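Local coordinates for fat acid-binding protein (Eubacterium ventriosum, PDB 3NYI) that probably binds long-chain fatty acids such as stearic acid, as a member of the DegV family, at residues Leu134-Val139 with Asp265-Val270. Numbering follows the deposited sequence.
Sequences LIDQFV and DSETNV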
ATOM      1  N   LEU A 134       4.142  -7.359  -0.286  1.00 20.06           N
ATOM      2  CA  LEU A 134       4.276  -8.134  -1.513  1.00 18.67           C
ATOM      3  C   LEU A 134       5.614  -7.860  -2.192  1.00 22.53           C
ATOM      4  O   LEU A 134       6.303  -8.781  -2.614  1.00 21.22           O
ATOM      5  CB  LEU A 134       3.127  -7.849  -2.488  1.00 21.49           C
ATOM      6  CG  LEU A 134       3.183  -8.667  -3.782  1.00 22.39           C
ATOM      7  CD1 LEU A 134       2.871 -10.150  -3.500  1.00 17.10           C
ATOM      8  CD2 LEU A 134       2.212  -8.107  -4.829  1.00 21.98           C
ATOM      9  N   ILE A 135       5.976  -6.587  -2.321  1.00 20.76           N
ATOM     10  CA  ILE A 135       7.254  -6.261  -2.907  1.00 19.03           C
ATOM     11  C   ILE A 135       8.378  -6.936  -2.129  1.00 21.07           C
ATOM     12  O   ILE A 135       9.291  -7.522  -2.703  1.00 23.53           O
ATOM     13  CB  ILE A 135       7.474  -4.745  -2.938  1.00 17.02           C
ATOM     14  CG1 ILE A 135       6.541  -4.126  -3.980  1.00 17.10           C
ATOM     15  CG2 ILE A 135       8.904  -4.449  -3.287  1.00 21.72           C
ATOM     16  CD1 ILE A 135       6.358  -2.582  -3.821  1.00 19.96           C
ATOM     17  N   ASP A 136       8.287  -6.862  -0.814  1.00 22.53           N
ATOM     18  CA  ASP A 136       9.293  -7.488   0.039  1.00 24.01           C
ATOM     19  C   ASP A 136       9.368  -9.015  -0.129  1.00 26.53           C
ATOM     20  O   ASP A 136      10.454  -9.587  -0.106  1.00 25.39           O
ATOM     21  CB  ASP A 136       9.080  -7.099   1.507  1.00 21.22           C
ATOM     22  CG  ASP A 136      10.181  -7.630   2.410  1.00 29.62           C
ATOM     23  OD1 ASP A 136      11.363  -7.281   2.180  1.00 30.16           O
ATOM     24  OD2 ASP A 136       9.855  -8.422   3.318  1.00 38.96           O
ATOM     25  N   GLN A 137       8.235  -9.681  -0.320  1.00 24.38           N
ATOM     26  CA  GLN A 137       8.294 -11.115  -0.609  1.00 23.24           C
ATOM     27  C   GLN A 137       9.056 -11.336  -1.914  1.00 27.04           C
ATOM     28  O   GLN A 137       9.865 -12.244  -2.017  1.00 25.36           O
ATOM     29  CB  GLN A 137       6.902 -11.742  -0.680  1.00 24.32           C
ATOM     30  CG  GLN A 137       6.238 -11.926   0.683  1.00 24.08           C
ATOM     31  CD  GLN A 137       7.006 -12.902   1.571  1.00 27.22           C
ATOM     32  OE1 GLN A 137       7.326 -14.007   1.148  1.00 30.29           O
ATOM     33  NE2 GLN A 137       7.319 -12.483   2.799  1.00 24.55           N
ATOM     34  N   PHE A 138       8.815 -10.480  -2.907  1.00 25.38           N
ATOM     35  CA  PHE A 138       9.505 -10.595  -4.185  1.00 24.34           C
ATOM     36  C   PHE A 138      11.002 -10.340  -4.022  1.00 24.68           C
ATOM     37  O   PHE A 138      11.823 -11.076  -4.559  1.00 26.11           O
ATOM     38  CB  PHE A 138       8.916  -9.609  -5.216  1.00 24.32           C
ATOM     39  CG  PHE A 138       9.105 -10.056  -6.630  1.00 35.32           C
ATOM     40  CD1 PHE A 138       8.238 -10.983  -7.191  1.00 40.14           C
ATOM     41  CD2 PHE A 138      10.165  -9.578  -7.390  1.00 43.67           C
ATOM     42  CE1 PHE A 138       8.416 -11.425  -8.484  1.00 43.55           C
ATOM     43  CE2 PHE A 138      10.350 -10.012  -8.691  1.00 49.07           C
ATOM     44  CZ  PHE A 138       9.473 -10.936  -9.240  1.00 51.33           C
ATOM     45  N   VAL A 139      11.349  -9.288  -3.284  1.00 23.20           N
ATOM     46  CA  VAL A 139      12.748  -8.989  -2.980  1.00 28.45           C
ATOM     47  C   VAL A 139      13.416 -10.179  -2.286  1.00 33.04           C
ATOM     48  O   VAL A 139      14.541 -10.559  -2.625  1.00 36.77           O
ATOM     49  CB  VAL A 139      12.890  -7.726  -2.103  1.00 27.47           C
ATOM     50  CG1 VAL A 139      14.312  -7.619  -1.535  1.00 32.83           C
ATOM     51  CG2 VAL A 139      12.510  -6.472  -2.902  1.00 26.93           C
ATOM     52  N   ASP A 265       7.534  -7.714  11.398  1.00 28.35           N
ATOM     53  CA  ASP A 265       8.667  -7.537  10.506  1.00 35.28           C
ATOM     54  C   ASP A 265       8.836  -6.050  10.264  1.00 38.10           C
ATOM     55  O   ASP A 265       8.111  -5.455   9.476  1.00 32.95           O
ATOM     56  CB  ASP A 265       8.481  -8.303   9.201  1.00 39.66           C
ATOM     57  CG  ASP A 265       9.100  -9.692   9.259  1.00 56.76           C
ATOM     58  OD1 ASP A 265      10.036  -9.957   8.471  1.00 62.46           O
ATOM     59  OD2 ASP A 265       8.667 -10.506  10.113  1.00 49.07           O
ATOM     60  N   SER A 266       9.796  -5.452  10.962  1.00 31.12           N
ATOM     61  CA  SER A 266       9.871  -4.000  11.042  1.00 32.37           C
ATOM     62  C   SER A 266      10.271  -3.344   9.730  1.00 34.10           C
ATOM     63  O   SER A 266       9.967  -2.171   9.503  1.00 36.00           O
ATOM     64  CB  SER A 266      10.814  -3.576  12.174  1.00 37.01           C
ATOM     65  OG  SER A 266      12.084  -4.170  12.002  1.00 39.93           O
ATOM     66  N   GLU A 267      10.950  -4.090   8.865  1.00 30.12           N
ATOM     67  CA  GLU A 267      11.375  -3.528   7.587  1.00 33.58           C
ATOM     68  C   GLU A 267      10.189  -3.021   6.774  1.00 27.64           C
ATOM     69  O   GLU A 267      10.309  -2.044   6.029  1.00 24.27           O
ATOM     70  CB  GLU A 267      12.158  -4.553   6.761  1.00 37.73           C
ATOM     71  CG  GLU A 267      13.657  -4.531   6.977  1.00 53.31           C
ATOM     72  CD  GLU A 267      14.418  -5.098   5.783  1.00 66.26           C
ATOM     73  OE1 GLU A 267      15.259  -4.368   5.217  1.00 64.15           O
ATOM     74  OE2 GLU A 267      14.165  -6.264   5.402  1.00 72.03           O
ATOM     75  N   THR A 268       9.046  -3.686   6.929  1.00 25.99           N
ATOM     76  CA  THR A 268       7.854  -3.355   6.141  1.00 27.69           C
ATOM     77  C   THR A 268       6.743  -2.662   6.929  1.00 26.93           C
ATOM     78  O   THR A 268       5.627  -2.523   6.438  1.00 30.01           O
ATOM     79  CB  THR A 268       7.298  -4.582   5.392  1.00 26.80           C
ATOM     80  OG1 THR A 268       7.333  -5.734   6.250  1.00 27.10           O
ATOM     81  CG2 THR A 268       8.151  -4.859   4.139  1.00 25.89           C
ATOM     82  N   ASN A 269       7.043  -2.231   8.149  1.00 25.16           N
ATOM     83  CA  ASN A 269       6.176  -1.277   8.824  1.00 24.22           C
ATOM     84  C   ASN A 269       6.184  -0.020   7.955  1.00 26.93           C
ATOM     85  O   ASN A 269       7.196   0.288   7.342  1.00 24.67           O
ATOM     86  CB  ASN A 269       6.721  -0.918  10.214  1.00 27.29           C
ATOM     87  CG  ASN A 269       6.518  -2.029  11.228  1.00 32.58           C
ATOM     88  OD1 ASN A 269       5.770  -2.976  10.977  1.00 22.10           O
ATOM     89  ND2 ASN A 269       7.182  -1.917  12.381  1.00 31.38           N
ATOM     90  N   VAL A 270       5.075   0.698   7.888  1.00 25.28           N
ATOM     91  CA  VAL A 270       5.060   1.909   7.067  1.00 22.44           C
ATOM     92  C   VAL A 270       4.431   3.098   7.764  1.00 26.29           C
ATOM     93  O   VAL A 270       3.486   2.956   8.540  1.00 25.61           O
ATOM     94  CB  VAL A 270       4.321   1.687   5.734  1.00 22.56           C
ATOM     95  CG1 VAL A 270       5.071   0.677   4.865  1.00 26.51           C
ATOM     96  CG2 VAL A 270       2.858   1.259   5.982  1.00 24.21           C
TER
HETATM   97  O   HOH W   1       8.864  -7.797   5.730  1.00 42.58           O
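The carboxylate of Asp136 turns one face to Thr268, whose methyl CG2 stands over it, 3.8 Å from Asp136 CG. The same methyl also rests on the methylene, with Asp136 CB 3.6 Å from Thr268 CG2, and the two side chains meet at about a right angle. On the same side, well above the carboxylate plane, sits a water that donates to Asp136 OD2 at 2.7 Å and is hydrogen-bonded to Thr268 OG1 at 2.6 Å. The water thus joins two side chains that otherwise touch through carbon. At the ends of the carboxylate, Asp136 OD1 has a hydrogen bond with Tyr19 OH and OD2 a salt bridge with Arg140 NE, which together should fix its rotation. With CG anti to the backbone N (chi1 -175°), Asp136 reaches away from its helix into this cluster. Thr268 OG1 lies between backbone N and carbonyl carbon (chi1 42°), where it hydrogen-bonds Ser239 OG, while CG2 faces the helix. Glu267 OE2 comes within 4.4 Å of Asp136 OD1, a like-charge approach probably eased by Lys22 on Glu267 and Arg140 on Asp136; Arg140 also pairs with Asp265. The contact is small, about 101 Å² buried, both sides summed, and Thr268's side chain lies about 11 Å from the stearic acid. It joins helix 128-143 to the loop between helix 246-260 and edge strand 270-271, with helix 17-23 contributing Tyr19 and Lys22 and strand 236-242 supplying Ser239.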